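Local atomic coordinates of Succinylglutamatedesuccinylase/aspartoacylase (Rhodobacter sphaeroides 2.4.1, PDB entry 3CDX), a protein that probably hydrolyses carbon-nitrogen bonds in linear amides, or ester bonds, as a metal-dependent relative of succinylglutamate desuccinylase and aspartoacylase. Residues 78-83 with 87-92; 257-262 with 315-320. All blocks are in the same frame, centred on the assembly; numbering follows the deposited sequence.

Interaction 1. Residues 78-83 with 87-92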
ATOM      1  N   ARG A  78      26.018   5.271 -27.026  1.00 31.26           N
ATOM      2  CA  ARG A  78      26.526   4.009 -27.548  1.00 33.53           C
ATOM      3  C   ARG A  78      27.392   4.193 -28.816  1.00 34.51           C
ATOM      4  O   ARG A  78      28.321   3.417 -29.044  1.00 33.82           O
ATOM      5  CB  ARG A  78      25.361   3.028 -27.820  1.00 33.19           C
ATOM      6  CG  ARG A  78      25.796   1.615 -28.214  1.00 34.19           C
ATOM      7  CD  ARG A  78      24.611   0.630 -28.332  1.00 34.95           C
ATOM      8  NE  ARG A  78      23.564   1.115 -29.224  1.00 39.02           N
ATOM      9  CZ  ARG A  78      23.585   0.957 -30.546  1.00 41.75           C
ATOM     10  NH1 ARG A  78      24.604   0.338 -31.125  1.00 41.57           N
ATOM     11  NH2 ARG A  78      22.604   1.444 -31.295  1.00 42.73           N
ATOM     12  N   ARG A  79      27.047   5.201 -29.623  1.00 36.49           N
ATOM     13  CA  ARG A  79      27.604   5.414 -30.970  1.00 38.80           C
ATOM     14  C   ARG A  79      28.785   6.395 -31.026  1.00 38.59           C
ATOM     15  O   ARG A  79      29.746   6.158 -31.760  1.00 39.01           O
ATOM     16  CB  ARG A  79      26.526   5.923 -31.920  1.00 38.29           C
ATOM     17  CG  ARG A  79      25.490   4.884 -32.369  1.00 41.76           C
ATOM     18  CD  ARG A  79      24.399   5.569 -33.240  1.00 42.60           C
ATOM     19  NE  ARG A  79      23.147   4.799 -33.309  1.00 53.54           N
ATOM     20  CZ  ARG A  79      22.197   4.951 -34.246  1.00 56.49           C
ATOM     21  NH1 ARG A  79      22.334   5.846 -35.234  1.00 58.06           N
ATOM     22  NH2 ARG A  79      21.111   4.191 -34.209  1.00 56.44           N
ATOM     23  N   LEU A  80      28.702   7.491 -30.265  1.00 38.18           N
ATOM     24  CA  LEU A  80      29.692   8.580 -30.299  1.00 37.86           C
ATOM     25  C   LEU A  80      31.134   8.154 -29.976  1.00 37.63           C
ATOM     26  O   LEU A  80      31.376   7.486 -28.983  1.00 38.74           O
ATOM     27  CB  LEU A  80      29.254   9.713 -29.350  1.00 37.62           C
ATOM     28  CG  LEU A  80      30.056  11.025 -29.306  1.00 37.63           C
ATOM     29  CD1 LEU A  80      29.987  11.816 -30.622  1.00 34.59           C
ATOM     30  CD2 LEU A  80      29.638  11.889 -28.121  1.00 37.09           C
ATOM     31  N   ARG A  81      32.096   8.573 -30.794  1.00 37.77           N
ATOM     32  CA  ARG A  81      33.516   8.154 -30.638  1.00 37.50           C
ATOM     33  C   ARG A  81      34.446   9.320 -30.316  1.00 37.05           C
ATOM     34  O   ARG A  81      34.223  10.432 -30.783  1.00 35.92           O
ATOM     35  CB  ARG A  81      34.028   7.459 -31.902  1.00 38.12           C
ATOM     36  CG  ARG A  81      33.377   6.123 -32.230  1.00 39.72           C
ATOM     37  CD  ARG A  81      33.550   5.792 -33.710  1.00 43.21           C
ATOM     38  NE  ARG A  81      32.740   6.636 -34.617  1.00 47.79           N
ATOM     39  CZ  ARG A  81      33.199   7.190 -35.759  1.00 49.31           C
ATOM     40  NH1 ARG A  81      34.475   7.033 -36.120  1.00 47.23           N
ATOM     41  NH2 ARG A  81      32.397   7.935 -36.524  1.00 46.36           N
ATOM     42  N   PRO A  82      35.499   9.067 -29.519  1.00 37.59           N
ATOM     43  CA  PRO A  82      36.411  10.157 -29.115  1.00 38.32           C
ATOM     44  C   PRO A  82      36.980  10.971 -30.280  1.00 39.37           C
ATOM     45  O   PRO A  82      37.106  12.195 -30.191  1.00 38.58           O
ATOM     46  CB  PRO A  82      37.513   9.440 -28.310  1.00 37.93           C
ATOM     47  CG  PRO A  82      36.946   8.130 -27.934  1.00 37.48           C
ATOM     48  CD  PRO A  82      35.879   7.766 -28.928  1.00 36.77           C
ATOM     49  N   GLU A  83      37.244  10.298 -31.392  1.00 41.42           N
ATOM     50  CA  GLU A  83      37.808  10.934 -32.562  1.00 43.16           C
ATOM     51  C   GLU A  83      36.874  11.910 -33.290  1.00 43.30           C
ATOM     52  O   GLU A  83      37.357  12.728 -34.077  1.00 43.74           O
ATOM     53  CB  GLU A  83      38.334   9.866 -33.524  1.00 43.82           C
ATOM     54  CG  GLU A  83      37.240   9.225 -34.344  1.00 46.71           C
ATOM     55  CD  GLU A  83      37.640   7.868 -34.862  1.00 51.26           C
ATOM     56  OE1 GLU A  83      37.987   6.991 -34.036  1.00 52.91           O
ATOM     57  OE2 GLU A  83      37.600   7.676 -36.100  1.00 53.58           O
ATOM     58  N   GLY A  87      36.431  18.618 -27.488  1.00 32.81           N
ATOM     59  CA  GLY A  87      35.878  19.055 -26.231  1.00 31.82           C
ATOM     60  C   GLY A  87      35.468  17.850 -25.399  1.00 31.26           C
ATOM     61  O   GLY A  87      36.218  16.879 -25.277  1.00 31.42           O
ATOM     62  N   ARG A  88      34.256  17.905 -24.842  1.00 30.37           N
ATOM     63  CA  ARG A  88      33.806  16.868 -23.903  1.00 28.57           C
ATOM     64  C   ARG A  88      32.292  16.767 -23.893  1.00 28.10           C
ATOM     65  O   ARG A  88      31.596  17.788 -23.805  1.00 27.64           O
ATOM     66  CB  ARG A  88      34.345  17.120 -22.490  1.00 28.21           C
ATOM     67  CG  ARG A  88      34.073  15.955 -21.506  1.00 28.69           C
ATOM     68  CD  ARG A  88      34.802  16.106 -20.164  1.00 27.25           C
ATOM     69  NE  ARG A  88      34.634  17.456 -19.637  1.00 27.35           N
ATOM     70  CZ  ARG A  88      35.201  17.913 -18.528  1.00 28.27           C
ATOM     71  NH1 ARG A  88      34.988  19.168 -18.164  1.00 31.50           N
ATOM     72  NH2 ARG A  88      35.981  17.133 -17.786  1.00 28.04           N
ATOM     73  N   VAL A  89      31.814  15.522 -24.006  1.00 27.41           N
ATOM     74  CA  VAL A  89      30.384  15.167 -23.942  1.00 26.49           C
ATOM     75  C   VAL A  89      30.157  14.207 -22.751  1.00 26.06           C
ATOM     76  O   VAL A  89      30.770  13.142 -22.676  1.00 24.97           O
ATOM     77  CB  VAL A  89      29.889  14.512 -25.244  1.00 26.91           C
ATOM     78  CG1 VAL A  89      28.357  14.301 -25.208  1.00 25.75           C
ATOM     79  CG2 VAL A  89      30.288  15.388 -26.482  1.00 25.40           C
ATOM     80  N   ILE A  90      29.308  14.641 -21.822  1.00 25.29           N
ATOM     81  CA  ILE A  90      28.851  13.831 -20.683  1.00 24.59           C
ATOM     82  C   ILE A  90      27.364  13.487 -20.857  1.00 23.92           C
ATOM     83  O   ILE A  90      26.528  14.387 -20.995  1.00 24.63           O
ATOM     84  CB  ILE A  90      29.123  14.570 -19.366  1.00 24.52           C
ATOM     85  CG1 ILE A  90      30.634  14.880 -19.256  1.00 24.63           C
ATOM     86  CG2 ILE A  90      28.602  13.730 -18.097  1.00 25.10           C
ATOM     87  CD1 ILE A  90      30.977  15.921 -18.248  1.00 25.16           C
ATOM     88  N   MET A  91      27.043  12.191 -20.827  1.00 23.96           N
ATOM     89  CA  MET A  91      25.705  11.659 -21.187  1.00 22.96           C
ATOM     90  C   MET A  91      25.154  10.801 -20.064  1.00 23.86           C
ATOM     91  O   MET A  91      25.749   9.790 -19.722  1.00 23.68           O
ATOM     92  CB  MET A  91      25.770  10.854 -22.497  1.00 23.27           C
ATOM     93  CG  MET A  91      26.080  11.773 -23.738  1.00 24.51           C
ATOM     94  SD  MET A  91      26.682  10.946 -25.249  1.00 19.75           S
ATOM     95  CE  MET A  91      28.256  10.343 -24.632  1.00 21.62           C
ATOM     96  N   LEU A  92      24.059  11.267 -19.443  1.00 23.81           N
ATOM     97  CA  LEU A  92      23.327  10.498 -18.413  1.00 23.15           C
ATOM     98  C   LEU A  92      21.947  10.353 -18.942  1.00 20.98           C
ATOM     99  O   LEU A  92      21.110  11.192 -18.660  1.00 22.96           O
ATOM    100  CB  LEU A  92      23.300  11.209 -17.031  1.00 22.19           C
ATOM    101  CG  LEU A  92      24.623  11.127 -16.257  1.00 23.62           C
ATOM    102  CD1 LEU A  92      25.629  12.178 -16.777  1.00 24.58           C
ATOM    103  CD2 LEU A  92      24.464  11.294 -14.737  1.00 25.25           C
TER
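Leu80 meets Val89 and Met91 through a single methyl group, and these three buried side chains make up the whole contact between 78-83 and 87-92. Arg78 and Arg79 end helix 68-79 and keep clear of the strand. The CB of Arg78 points away from it, and its side chain packs on Asp304 of a second subunit. Leu80 is the first residue to leave helical backbone angles, and its CB is directed at the strand. Its CG stands anti to the backbone N (chi1 -174°), beside the carbonyl carbon, and CD2 is the branch that reaches the isopropyl fork of Val89. Leu80 CD2 lies 3.9 Å from Val89 CB, and both Val89 methyls are about as close, which seats the leucine methyl on all three carbons rather than on one prong. Met91 comes from the same face of the strand, two residues further on. Its chain bends at the last torsion (chi3 -65°) and brings Met91 CE to 4.1 Å from Leu80 CD2. Around this trio, Val85 touches Leu80, Val242 touches Val89, and Met91 also packs on Ile73, Leu76 and Ala77 of the helix. Beyond Leu80, Arg81 is exposed, and its NH1 forms a salt bridge with Glu83 OE2 at 3.2 Å. Strand 87-92 pairs antiparallel with strand 40-50 and, on its other side, runs parallel to strand 55-60. The apolar contact thus joins the residue just after the helix to the strand that follows, as is characteristic of a beta-alpha-beta crossover: strand 55-60, helix 68-79 and strand 87-92, within the alpha/beta catalytic domain of this metallohydrolase family.

Interaction 2. Residues 257-262 with 315-320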
ATOM      1  N   GLY A 257      13.511  26.844 -39.803  1.00 38.95           N
ATOM      2  CA  GLY A 257      13.930  26.651 -38.409  1.00 37.09           C
ATOM      3  C   GLY A 257      12.877  26.834 -37.338  1.00 36.18           C
ATOM      4  O   GLY A 257      11.681  26.839 -37.601  1.00 35.42           O
ATOM      5  N   THR A 258      13.368  26.996 -36.114  1.00 35.53           N
ATOM      6  CA  THR A 258      12.608  27.068 -34.895  1.00 34.70           C
ATOM      7  C   THR A 258      11.840  28.378 -34.792  1.00 35.00           C
ATOM      8  O   THR A 258      12.373  29.434 -35.137  1.00 34.57           O
ATOM      9  CB  THR A 258      13.628  26.997 -33.714  1.00 35.40           C
ATOM     10  OG1 THR A 258      14.304  25.731 -33.746  1.00 34.70           O
ATOM     11  CG2 THR A 258      12.997  27.236 -32.360  1.00 34.00           C
ATOM     12  N   ARG A 259      10.608  28.303 -34.295  1.00 34.18           N
ATOM     13  CA  ARG A 259       9.786  29.484 -34.029  1.00 34.17           C
ATOM     14  C   ARG A 259       9.728  29.720 -32.501  1.00 33.39           C
ATOM     15  O   ARG A 259       9.363  28.809 -31.719  1.00 31.72           O
ATOM     16  CB  ARG A 259       8.383  29.327 -34.672  1.00 34.20           C
ATOM     17  CG  ARG A 259       7.415  30.573 -34.597  1.00 35.18           C
ATOM     18  CD  ARG A 259       6.050  30.315 -35.323  1.00 35.21           C
ATOM     19  NE  ARG A 259       4.940  31.132 -34.787  1.00 43.51           N
ATOM     20  CZ  ARG A 259       3.618  30.899 -34.975  1.00 46.33           C
ATOM     21  NH1 ARG A 259       3.197  29.881 -35.723  1.00 47.13           N
ATOM     22  NH2 ARG A 259       2.693  31.694 -34.417  1.00 42.05           N
ATOM     23  N   HIS A 260      10.107  30.935 -32.078  1.00 32.19           N
ATOM     24  CA  HIS A 260      10.163  31.238 -30.673  1.00 32.31           C
ATOM     25  C   HIS A 260       8.797  31.698 -30.188  1.00 32.12           C
ATOM     26  O   HIS A 260       8.114  32.530 -30.805  1.00 31.75           O
ATOM     27  CB  HIS A 260      11.195  32.318 -30.327  1.00 32.89           C
ATOM     28  CG  HIS A 260      12.615  31.979 -30.656  1.00 33.99           C
ATOM     29  ND1 HIS A 260      13.343  31.032 -29.966  1.00 35.17           N
ATOM     30  CD2 HIS A 260      13.471  32.526 -31.552  1.00 35.37           C
ATOM     31  CE1 HIS A 260      14.568  30.971 -30.458  1.00 31.64           C
ATOM     32  NE2 HIS A 260      14.669  31.867 -31.423  1.00 34.52           N
ATOM     33  N   MET A 261       8.433  31.188 -29.028  1.00 31.50           N
ATOM     34  CA  MET A 261       7.151  31.421 -28.464  1.00 30.42           C
ATOM     35  C   MET A 261       7.402  31.660 -27.007  1.00 30.77           C
ATOM     36  O   MET A 261       8.554  31.576 -26.539  1.00 30.31           O
ATOM     37  CB  MET A 261       6.271  30.180 -28.690  1.00 30.83           C
ATOM     38  CG  MET A 261       6.386  29.593 -30.124  1.00 29.18           C
ATOM     39  SD  MET A 261       5.479  30.637 -31.353  1.00 25.30           S
ATOM     40  CE  MET A 261       3.767  30.310 -30.905  1.00 27.39           C
ATOM     41  N   MET A 262       6.320  31.921 -26.280  1.00 30.93           N
ATOM     42  CA  MET A 262       6.411  32.264 -24.896  1.00 31.49           C
ATOM     43  C   MET A 262       5.102  31.967 -24.192  1.00 31.69           C
ATOM     44  O   MET A 262       4.026  31.920 -24.814  1.00 30.94           O
ATOM     45  CB  MET A 262       6.846  33.753 -24.710  1.00 31.72           C
ATOM     46  CG  MET A 262       5.911  34.858 -25.283  1.00 33.00           C
ATOM     47  SD  MET A 262       6.481  36.616 -24.959  1.00 32.09           S
ATOM     48  CE  MET A 262       6.441  36.706 -23.211  1.00 33.45           C
ATOM     49  N   ASP A 315      -5.216  33.888 -27.503  1.00 37.43           N
ATOM     50  CA  ASP A 315      -4.920  33.389 -28.852  1.00 37.08           C
ATOM     51  C   ASP A 315      -3.524  32.762 -28.829  1.00 36.07           C
ATOM     52  O   ASP A 315      -2.658  33.206 -28.069  1.00 35.53           O
ATOM     53  CB  ASP A 315      -4.931  34.505 -29.913  1.00 37.47           C
ATOM     54  CG  ASP A 315      -6.251  35.295 -29.956  1.00 40.10           C
ATOM     55  OD1 ASP A 315      -7.271  34.858 -29.394  1.00 41.65           O
ATOM     56  OD2 ASP A 315      -6.260  36.382 -30.565  1.00 45.13           O
ATOM     57  N   GLY A 316      -3.286  31.778 -29.696  1.00 35.32           N
ATOM     58  CA  GLY A 316      -1.998  31.113 -29.742  1.00 34.21           C
ATOM     59  C   GLY A 316      -2.055  29.664 -30.222  1.00 34.13           C
ATOM     60  O   GLY A 316      -2.957  29.275 -30.949  1.00 34.55           O
ATOM     61  N   ILE A 317      -1.065  28.872 -29.819  1.00 32.91           N
ATOM     62  CA  ILE A 317      -0.926  27.468 -30.218  1.00 31.65           C
ATOM     63  C   ILE A 317      -0.895  26.649 -28.906  1.00 31.34           C
ATOM     64  O   ILE A 317      -0.244  27.054 -27.919  1.00 30.54           O
ATOM     65  CB  ILE A 317       0.372  27.280 -31.046  1.00 31.71           C
ATOM     66  CG1 ILE A 317       0.348  28.232 -32.247  1.00 33.01           C
ATOM     67  CG2 ILE A 317       0.637  25.782 -31.482  1.00 31.19           C
ATOM     68  CD1 ILE A 317       1.458  28.019 -33.230  1.00 36.96           C
ATOM     69  N   VAL A 318      -1.646  25.548 -28.863  1.00 30.03           N
ATOM     70  CA  VAL A 318      -1.617  24.671 -27.693  1.00 29.80           C
ATOM     71  C   VAL A 318      -0.213  24.081 -27.545  1.00 29.37           C
ATOM     72  O   VAL A 318       0.314  23.446 -28.454  1.00 29.80           O
ATOM     73  CB  VAL A 318      -2.741  23.570 -27.714  1.00 30.32           C
ATOM     74  CG1 VAL A 318      -2.706  22.706 -26.450  1.00 26.79           C
ATOM     75  CG2 VAL A 318      -4.126  24.246 -27.817  1.00 28.89           C
ATOM     76  N   TRP A 319       0.400  24.334 -26.394  1.00 29.17           N
ATOM     77  CA  TRP A 319       1.739  23.810 -26.120  1.00 28.54           C
ATOM     78  C   TRP A 319       1.676  22.484 -25.340  1.00 28.28           C
ATOM     79  O   TRP A 319       2.313  21.498 -25.758  1.00 25.80           O
ATOM     80  CB  TRP A 319       2.565  24.830 -25.350  1.00 29.32           C
ATOM     81  CG  TRP A 319       3.961  24.365 -25.021  1.00 28.60           C
ATOM     82  CD1 TRP A 319       4.782  23.572 -25.786  1.00 31.10           C
ATOM     83  CD2 TRP A 319       4.682  24.649 -23.833  1.00 31.13           C
ATOM     84  NE1 TRP A 319       5.981  23.376 -25.151  1.00 29.62           N
ATOM     85  CE2 TRP A 319       5.932  24.009 -23.936  1.00 29.49           C
ATOM     86  CE3 TRP A 319       4.394  25.392 -22.682  1.00 32.60           C
ATOM     87  CZ2 TRP A 319       6.901  24.112 -22.945  1.00 32.04           C
ATOM     88  CZ3 TRP A 319       5.363  25.471 -21.676  1.00 32.91           C
ATOM     89  CH2 TRP A 319       6.598  24.833 -21.820  1.00 30.77           C
ATOM     90  N   PHE A 320       0.953  22.525 -24.202  1.00 27.39           N
ATOM     91  CA  PHE A 320       0.544  21.361 -23.398  1.00 28.14           C
ATOM     92  C   PHE A 320      -0.946  21.152 -23.529  1.00 27.22           C
ATOM     93  O   PHE A 320      -1.730  22.092 -23.367  1.00 27.13           O
ATOM     94  CB  PHE A 320       0.850  21.544 -21.902  1.00 28.33           C
ATOM     95  CG  PHE A 320       2.276  21.263 -21.516  1.00 32.41           C
ATOM     96  CD1 PHE A 320       3.324  21.558 -22.367  1.00 35.02           C
ATOM     97  CD2 PHE A 320       2.575  20.700 -20.254  1.00 36.71           C
ATOM     98  CE1 PHE A 320       4.662  21.276 -21.996  1.00 36.15           C
ATOM     99  CE2 PHE A 320       3.911  20.410 -19.890  1.00 36.48           C
ATOM    100  CZ  PHE A 320       4.944  20.718 -20.764  1.00 32.61           C
TER
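Arg259 NH2 is held by a salt bridge to Asp339 OD1, while NH1 of the same guanidinium lies 3.6 Å from Ile317 CD1. The contact spans an antiparallel beta arrangement in which strand 332-339 pairs with both 259-271 and 316-322, so the two segments meet through side chains reaching across the strand between them. Arg259 is extended from CG to NE and comes from the direction opposite to Ile317, whose CD1 methyl meets the guanidinium obliquely, with Ile317 CD1 4.0 Å from Arg259 CZ. Met261, on the same side of its strand, approaches Ile317 at about a right angle. Its chain folds at chi2 (-75°) and again at chi3, which brings Met261 CE to 4.0 Å from Ile317 CD1. One methyl therefore serves both a buried thioether chain and the more exposed arginine. Ile317 also packs on Met337 of the intervening strand and on His186, and Met261 touches His186 as well. After Val318 the strand turns a corner at Trp319 and Phe320, which both face Val335 in a classic beta bulge. There Phe320 CE1 lies 3.6 Å above the plane of the Trp319 ring, over its centre.

Overall arrangement
Interaction 1 closes before interaction 2 opens along the chain. Their centres are 32 Å apart and their nearest atoms about 19 Å, so neither touches the other. They are linked through successive strand pairings: from 87-92 through 55-60, 144-148, 209-214, 160-163 and 186-189 to 259-271. The bound calcium ion belongs to neither contact. Two of its protein ligands, His63 and Glu66, lie between strand 55-60 and helix 68-79, the unit in which interaction 1 lies at the other end of the helix, and the third, His149, directly follows strand 144-148. Interaction 1 is thus structural packing within the catalytic domain, whereas interaction 2 joins strands of the later part of the chain.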